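Local coordinates for protein alginate lyase, family PL7 (Zobellia galactanivorans, PDB 4BE3) that probably cleaves the brown-algal polysaccharide alginate as an exolytic lyase of family PL7, at residues W46-S54 against S62-Q70; V99-Q109 against I121-P129. All coordinates share one frame; numbering follows the deposited sequence.

Interaction 1: residues W46-S54 against S62-Q70; sequences WVVFKTPNS and SNTRTELGQ. With SRT (S,R meso-tartaric acid), chain C.
Thr66 grips Lys50 across the contact: its OG1 donates to Lys50 O at 2.6 Å, coming from above the carbonyl plane, 43° out of it. With OG1 beside the backbone N (chi1 -67°), Thr66 turns its hydroxyl to that carbonyl and CG2 to the ring of Phe49, 4.0 Å from Phe49 CD2. Phe49 CE2 meets Leu68 CG at 3.6 Å; the leucine comes at the ring edge, near its plane, and crosses the phenylalanine at about a right angle. Strands 44-52 and 65-70 belong to the two different sheets of the concanavalin-like β-sandwich, so these side chains pack sheet against sheet. Farther along, Thr51 OG1 lies 3.0 Å from Thr64 CG2, while Thr64 OG1 is bonded to Gly55 N. Water 2 links Ser62 O, Asn53 O and Thr64 OG1. Arg65 leaves the backbone on the side away from strand 44-52, and its chain bends at chi3 (77°), laying one guanidinium face under tartrate O3, 3.4 Å above the plane, while NH1 bonds Glu67 OE1 at 2.8 Å within that plane. With a leucine here, Glu67 would keep Lys257 as a charged partner, but its carboxylate would probably be less firmly oriented and the tartrate less well held.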
# COMPACT_ATOMS: atom_id res chain seq x y z
N TRP A 46 26.08 -6.99 9.58
CA TRP A 46 24.96 -7.83 9.11
C TRP A 46 23.93 -7.84 10.21
O TRP A 46 24.29 -7.83 11.38
CB TRP A 46 25.50 -9.34 8.93
CG TRP A 46 26.53 -9.49 7.87
CD1 TRP A 46 27.92 -9.31 7.98
CD2 TRP A 46 26.30 -9.90 6.48
NE1 TRP A 46 28.52 -9.46 6.73
CE2 TRP A 46 27.62 -9.85 5.80
CE3 TRP A 46 25.18 -10.31 5.75
CZ2 TRP A 46 27.78 -10.16 4.44
CZ3 TRP A 46 25.34 -10.63 4.38
CH2 TRP A 46 26.62 -10.58 3.76
N VAL A 47 22.66 -7.93 9.84
CA VAL A 47 21.64 -8.09 10.77
C VAL A 47 21.44 -9.63 10.90
O VAL A 47 21.20 -10.28 9.83
CB VAL A 47 20.34 -7.50 10.22
CG1 VAL A 47 19.23 -7.79 11.20
CG2 VAL A 47 20.54 -5.95 9.95
N VAL A 48 21.54 -10.14 12.13
CA VAL A 48 21.46 -11.57 12.32
C VAL A 48 20.09 -11.89 12.77
O VAL A 48 19.61 -11.26 13.73
CB VAL A 48 22.47 -12.03 13.39
CG1 VAL A 48 22.37 -13.55 13.73
CG2 VAL A 48 23.92 -11.77 12.97
N PHE A 49 19.46 -12.97 12.23
CA PHE A 49 18.28 -13.46 12.80
C PHE A 49 18.62 -14.92 13.19
O PHE A 49 19.10 -15.72 12.28
CB PHE A 49 17.19 -13.58 11.70
CG PHE A 49 16.76 -12.20 11.18
CD1 PHE A 49 17.52 -11.56 10.21
CD2 PHE A 49 15.59 -11.60 11.70
CE1 PHE A 49 17.17 -10.22 9.76
CE2 PHE A 49 15.19 -10.32 11.24
CZ PHE A 49 15.97 -9.67 10.25
N LYS A 50 18.41 -15.25 14.46
CA LYS A 50 18.83 -16.58 14.91
C LYS A 50 17.63 -17.13 15.67
O LYS A 50 16.91 -16.37 16.40
CB LYS A 50 20.03 -16.41 15.76
CG LYS A 50 20.61 -17.82 16.25
CD LYS A 50 21.79 -17.56 17.21
CE LYS A 50 22.41 -18.94 17.50
NZ LYS A 50 23.69 -18.78 18.26
N THR A 51 17.32 -18.41 15.45
CA THR A 51 16.16 -18.96 16.15
C THR A 51 16.37 -20.48 16.38
O THR A 51 16.88 -21.17 15.50
CB THR A 51 14.87 -18.72 15.31
OG1 THR A 51 13.73 -19.29 15.95
CG2 THR A 51 14.95 -19.42 13.88
N PRO A 52 15.86 -20.99 17.48
CA PRO A 52 16.09 -22.46 17.68
C PRO A 52 15.04 -23.25 16.92
O PRO A 52 14.08 -22.66 16.35
CB PRO A 52 15.83 -22.58 19.25
CG PRO A 52 14.69 -21.54 19.46
CD PRO A 52 15.16 -20.39 18.63
N ASN A 53 15.19 -24.59 16.94
CA ASN A 53 14.19 -25.40 16.32
C ASN A 53 12.84 -25.42 17.10
O ASN A 53 11.78 -25.54 16.52
CB ASN A 53 14.78 -26.89 16.38
CG ASN A 53 15.87 -27.16 15.32
OD1 ASN A 53 16.21 -26.30 14.48
ND2 ASN A 53 16.44 -28.43 15.39
N SER A 54 12.94 -25.25 18.45
CA SER A 54 11.74 -25.24 19.21
C SER A 54 11.83 -24.10 20.27
O SER A 54 12.62 -24.19 21.20
CB SER A 54 11.54 -26.66 19.84
OG SER A 54 10.49 -26.58 20.77
N SER A 62 3.48 -24.18 13.74
CA SER A 62 4.29 -25.08 14.63
C SER A 62 5.79 -24.75 14.62
O SER A 62 6.55 -25.37 15.34
CB SER A 62 4.23 -26.50 14.03
OG SER A 62 2.96 -26.99 14.25
N ASN A 63 6.22 -23.86 13.73
CA ASN A 63 7.66 -23.62 13.56
C ASN A 63 8.03 -22.30 14.26
O ASN A 63 7.15 -21.33 14.29
CB ASN A 63 7.96 -23.49 12.06
CG ASN A 63 8.05 -24.87 11.40
OD1 ASN A 63 8.57 -25.77 12.02
ND2 ASN A 63 7.61 -25.01 10.13
N THR A 64 9.25 -22.23 14.78
CA THR A 64 9.72 -21.08 15.52
C THR A 64 10.40 -20.13 14.56
O THR A 64 10.94 -20.56 13.46
CB THR A 64 10.76 -21.63 16.51
OG1 THR A 64 10.01 -22.54 17.39
CG2 THR A 64 11.36 -20.47 17.34
N ARG A 65 10.29 -18.82 14.85
CA ARG A 65 10.97 -17.88 13.88
C ARG A 65 11.60 -16.72 14.69
O ARG A 65 11.12 -16.45 15.80
CB ARG A 65 9.92 -17.30 12.89
CG ARG A 65 8.94 -16.29 13.54
CD ARG A 65 7.76 -15.99 12.61
NE ARG A 65 6.80 -17.15 12.65
CZ ARG A 65 6.05 -17.47 11.62
NH1 ARG A 65 6.31 -16.90 10.40
NH2 ARG A 65 5.06 -18.35 11.73
N THR A 66 12.60 -16.09 14.10
CA THR A 66 12.95 -14.69 14.50
C THR A 66 12.79 -13.97 13.20
O THR A 66 13.63 -14.21 12.23
CB THR A 66 14.37 -14.64 14.97
OG1 THR A 66 14.47 -15.40 16.19
CG2 THR A 66 14.74 -13.16 15.26
N GLU A 67 11.70 -13.19 13.01
CA GLU A 67 11.42 -12.79 11.58
C GLU A 67 10.65 -11.44 11.66
O GLU A 67 9.71 -11.29 12.52
CB GLU A 67 10.46 -13.90 11.00
CG GLU A 67 10.27 -13.74 9.48
CD GLU A 67 9.31 -14.76 8.92
OE1 GLU A 67 8.28 -15.12 9.59
OE2 GLU A 67 9.58 -15.14 7.76
N LEU A 68 10.97 -10.61 10.71
CA LEU A 68 10.21 -9.29 10.58
C LEU A 68 8.90 -9.50 9.88
O LEU A 68 8.84 -10.37 8.95
CB LEU A 68 11.07 -8.42 9.70
CG LEU A 68 12.46 -8.18 10.16
CD1 LEU A 68 13.06 -7.16 9.14
CD2 LEU A 68 12.47 -7.49 11.56
N GLY A 69 7.86 -8.69 10.14
CA GLY A 69 6.65 -8.72 9.33
C GLY A 69 6.42 -7.25 8.94
O GLY A 69 6.57 -6.31 9.80
N GLN A 70 6.08 -7.08 7.69
CA GLN A 70 5.87 -5.67 7.21
C GLN A 70 4.55 -5.13 7.82
O GLN A 70 3.47 -5.76 7.75
CB GLN A 70 5.78 -5.73 5.67
CG GLN A 70 5.42 -4.40 5.04
CD GLN A 70 5.28 -4.60 3.54
OE1 GLN A 70 4.84 -5.72 3.08
NE2 GLN A 70 5.48 -3.53 2.73
O1 SRT C . 2.02 -16.23 10.76
O11 SRT C . 3.58 -15.07 9.52
C1 SRT C . 2.79 -15.27 10.46
C2 SRT C . 3.03 -14.12 11.37
O2 SRT C . 3.02 -12.79 10.81
C3 SRT C . 3.09 -14.39 12.85
O3 SRT C . 4.41 -14.70 12.75
C4 SRT C . 2.73 -13.33 13.79
O4 SRT C . 3.59 -12.72 14.43
O41 SRT C . 1.58 -12.92 13.84
O HOH W 1 10.81 -24.55 14.04
O HOH W 2 8.94 -25.00 16.70

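Interaction 2: residues V99-Q109 against I121-P129; sequences VAASYSVVVGQ and IKIFYKKFP
Lys126 reaches back to the type I turn from Val99 to Ser102, its chain, with CG anti to its backbone N (chi1 175°), running extended past Ser102 O: NZ donates to Ala100 O at 2.8 Å and is linked to Val99 O by water 3, tying down the turn. Tyr103, with a positive phi in the overlapping type II turn from Ala101 to Ser104, has its ring clasped between Ser102 CB on one face and Pro129 on the opposite one; Pro129 CD sits 3.5 Å from the ring centroid, a CH-π contact almost on the normal. Phe128 CD1 touches the same ring at Tyr103 CE2, 3.5 Å away. Ser104 OG donates to Ala101 O and borders the edge of Phe124. Val105 and Tyr125 form an antiparallel hydrogen-bonded pair, its two bonds both 2.9 Å between Val105 N and Tyr125 O and between Tyr125 N and Val105 O. Val106 then lays CG2 over the centre of the Phe124 ring, 3.5 Å from the centroid. Val107 and Gly108 together face Ile123, a β-bulge: Val107 N donates to Ile123 O and Ile123 N to Gly108 O, before Gln109 pairs with Lys122. The hairpin is inserted in the larger sheet, with strands 254-258 and 260-262 beside strand 104-112 and strand 133-141 beside 121-126, where Phe137 stacks on Phe124; Ile121 and Ile123 meet strand 197-203 of the other sheet.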
# COMPACT_ATOMS: atom_id res chain seq x y z
N VAL A 99 11.69 -36.19 5.55
CA VAL A 99 10.63 -35.07 5.68
C VAL A 99 11.19 -33.93 4.86
O VAL A 99 12.24 -33.41 5.18
CB VAL A 99 10.52 -34.73 7.19
CG1 VAL A 99 9.48 -33.60 7.29
CG2 VAL A 99 9.99 -36.00 7.96
N ALA A 100 10.35 -33.40 3.95
CA ALA A 100 10.75 -32.37 2.93
C ALA A 100 11.20 -31.15 3.67
O ALA A 100 12.16 -30.51 3.17
CB ALA A 100 9.54 -32.10 2.04
N ALA A 101 10.56 -30.75 4.79
CA ALA A 101 11.06 -29.49 5.44
C ALA A 101 12.33 -29.54 6.19
O ALA A 101 12.85 -28.51 6.63
CB ALA A 101 9.89 -28.97 6.42
N SER A 102 12.84 -30.80 6.49
CA SER A 102 13.98 -30.82 7.40
C SER A 102 15.19 -30.02 6.86
O SER A 102 15.42 -29.96 5.67
CB SER A 102 14.52 -32.30 7.54
OG SER A 102 13.49 -33.01 8.27
N TYR A 103 15.96 -29.48 7.78
CA TYR A 103 17.24 -28.83 7.53
C TYR A 103 17.04 -27.56 6.69
O TYR A 103 17.97 -27.15 6.01
CB TYR A 103 18.20 -29.74 6.73
CG TYR A 103 18.18 -31.21 7.21
CD1 TYR A 103 18.50 -31.57 8.52
CD2 TYR A 103 17.83 -32.18 6.25
CE1 TYR A 103 18.45 -32.96 8.85
CE2 TYR A 103 17.85 -33.54 6.59
CZ TYR A 103 18.08 -33.86 7.86
OH TYR A 103 18.05 -35.27 8.13
N SER A 104 15.88 -26.93 6.87
CA SER A 104 15.69 -25.73 6.00
C SER A 104 15.24 -24.51 6.86
O SER A 104 14.80 -24.62 8.02
CB SER A 104 14.55 -26.00 4.99
OG SER A 104 13.20 -26.13 5.44
N VAL A 105 15.28 -23.40 6.20
CA VAL A 105 14.88 -22.10 6.89
C VAL A 105 14.27 -21.22 5.81
O VAL A 105 14.73 -21.22 4.65
CB VAL A 105 16.12 -21.42 7.55
CG1 VAL A 105 17.25 -21.10 6.56
CG2 VAL A 105 15.71 -20.08 8.22
N VAL A 106 13.15 -20.54 6.14
CA VAL A 106 12.56 -19.62 5.10
C VAL A 106 13.13 -18.23 5.44
O VAL A 106 13.12 -17.77 6.60
CB VAL A 106 11.01 -19.70 5.38
CG1 VAL A 106 10.27 -18.53 4.61
CG2 VAL A 106 10.55 -21.04 4.66
N VAL A 107 13.56 -17.58 4.36
CA VAL A 107 14.34 -16.35 4.42
C VAL A 107 13.57 -15.14 3.80
O VAL A 107 14.07 -14.01 3.90
CB VAL A 107 15.69 -16.46 3.72
CG1 VAL A 107 16.49 -17.52 4.48
CG2 VAL A 107 15.56 -16.84 2.23
N GLY A 108 12.41 -15.40 3.24
CA GLY A 108 11.47 -14.30 2.78
C GLY A 108 10.14 -14.86 2.41
O GLY A 108 10.06 -16.08 2.01
N GLN A 109 9.03 -14.12 2.61
CA GLN A 109 7.77 -14.66 2.25
C GLN A 109 6.81 -13.51 1.92
O GLN A 109 7.12 -12.34 2.29
CB GLN A 109 7.06 -15.35 3.42
CG GLN A 109 7.76 -15.69 4.60
CD GLN A 109 6.84 -16.28 5.70
OE1 GLN A 109 7.28 -16.43 6.82
NE2 GLN A 109 5.61 -16.56 5.38
N ILE A 121 4.17 -16.93 -1.27
CA ILE A 121 5.59 -17.42 -1.51
C ILE A 121 6.30 -17.54 -0.24
O ILE A 121 6.17 -16.74 0.71
CB ILE A 121 6.40 -16.47 -2.45
CG1 ILE A 121 7.83 -17.00 -2.56
CG2 ILE A 121 6.45 -14.99 -1.94
CD1 ILE A 121 8.67 -16.33 -3.66
N LYS A 122 7.15 -18.65 -0.16
CA LYS A 122 8.07 -18.76 0.95
C LYS A 122 9.41 -19.16 0.21
O LYS A 122 9.38 -20.08 -0.66
CB LYS A 122 7.74 -19.93 1.90
CG LYS A 122 6.54 -19.51 2.78
CD LYS A 122 6.33 -20.59 3.92
CE LYS A 122 5.86 -21.94 3.31
NZ LYS A 122 4.59 -22.02 2.49
N ILE A 123 10.46 -18.43 0.48
CA ILE A 123 11.80 -18.77 -0.14
C ILE A 123 12.54 -19.52 0.97
O ILE A 123 12.76 -19.03 2.10
CB ILE A 123 12.55 -17.49 -0.51
CG1 ILE A 123 11.69 -16.71 -1.57
CG2 ILE A 123 13.94 -17.79 -1.00
CD1 ILE A 123 12.36 -15.27 -1.81
N PHE A 124 13.07 -20.71 0.56
CA PHE A 124 13.79 -21.58 1.52
C PHE A 124 15.26 -21.69 1.15
O PHE A 124 15.61 -21.68 -0.05
CB PHE A 124 13.25 -23.02 1.30
CG PHE A 124 11.86 -23.28 1.82
CD1 PHE A 124 10.69 -22.79 1.16
CD2 PHE A 124 11.75 -24.14 2.98
CE1 PHE A 124 9.41 -23.11 1.64
CE2 PHE A 124 10.44 -24.48 3.38
CZ PHE A 124 9.32 -23.97 2.78
N TYR A 125 16.06 -22.00 2.18
CA TYR A 125 17.45 -22.48 1.95
C TYR A 125 17.41 -23.81 2.77
O TYR A 125 17.01 -23.83 3.93
CB TYR A 125 18.47 -21.48 2.55
CG TYR A 125 19.86 -22.12 2.55
CD1 TYR A 125 20.29 -22.97 3.59
CD2 TYR A 125 20.71 -21.89 1.47
CE1 TYR A 125 21.56 -23.52 3.53
CE2 TYR A 125 22.03 -22.38 1.43
CZ TYR A 125 22.38 -23.24 2.45
OH TYR A 125 23.65 -23.85 2.36
N LYS A 126 17.83 -24.92 2.10
CA LYS A 126 17.84 -26.23 2.78
C LYS A 126 19.23 -26.90 2.54
O LYS A 126 19.74 -26.89 1.38
CB LYS A 126 16.75 -27.03 2.14
CG LYS A 126 16.75 -28.54 2.73
CD LYS A 126 15.51 -29.21 2.12
CE LYS A 126 15.62 -30.76 2.46
NZ LYS A 126 14.40 -31.46 1.87
N LYS A 127 19.82 -27.46 3.61
CA LYS A 127 21.15 -28.08 3.37
C LYS A 127 21.18 -29.31 4.27
O LYS A 127 21.02 -29.24 5.46
CB LYS A 127 22.31 -27.10 3.70
CG LYS A 127 23.69 -27.75 3.30
CD LYS A 127 24.87 -26.97 3.84
CE LYS A 127 25.06 -27.18 5.31
NZ LYS A 127 25.34 -28.67 5.68
N PHE A 128 21.41 -30.48 3.63
CA PHE A 128 21.56 -31.71 4.46
C PHE A 128 22.81 -31.70 5.31
O PHE A 128 23.83 -31.06 5.01
CB PHE A 128 21.64 -32.90 3.49
CG PHE A 128 20.28 -33.14 2.76
CD1 PHE A 128 19.25 -33.84 3.44
CD2 PHE A 128 20.06 -32.61 1.48
CE1 PHE A 128 18.02 -34.09 2.80
CE2 PHE A 128 18.79 -32.80 0.84
CZ PHE A 128 17.73 -33.50 1.49
N PRO A 129 22.76 -32.43 6.42
CA PRO A 129 23.88 -32.41 7.31
C PRO A 129 25.12 -32.92 6.58
O PRO A 129 25.05 -33.88 5.82
CB PRO A 129 23.51 -33.53 8.31
CG PRO A 129 21.96 -33.38 8.48
CD PRO A 129 21.56 -33.06 7.02
O HOH W 3 14.45 -33.85 3.48

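In the fold
Interaction 1 and interaction 2 have centres about 13 Å apart and are joined through the larger sheet, in which strands 254-258 and 260-262 run between 65-70 and 104-112. The tartrate pocket brings them together. Interaction 1 supplies Arg65, with NH1 3.4 Å from tartrate O11, whereas interaction 2 brings the side chain of Gln109 to about 5 Å from the ligand and close to the Glu67 carboxylate. Lys257 bridges the two: it bonds the tartrate, pairs with Glu67 and shares a backbone bond with Gln109. Thr60 and Tyr255 also bond the ligand. Residues 46-54 pack from the other sheet behind strand 65-70, while strand 104-112, which carries His111 of the pocket, continues the same sheet.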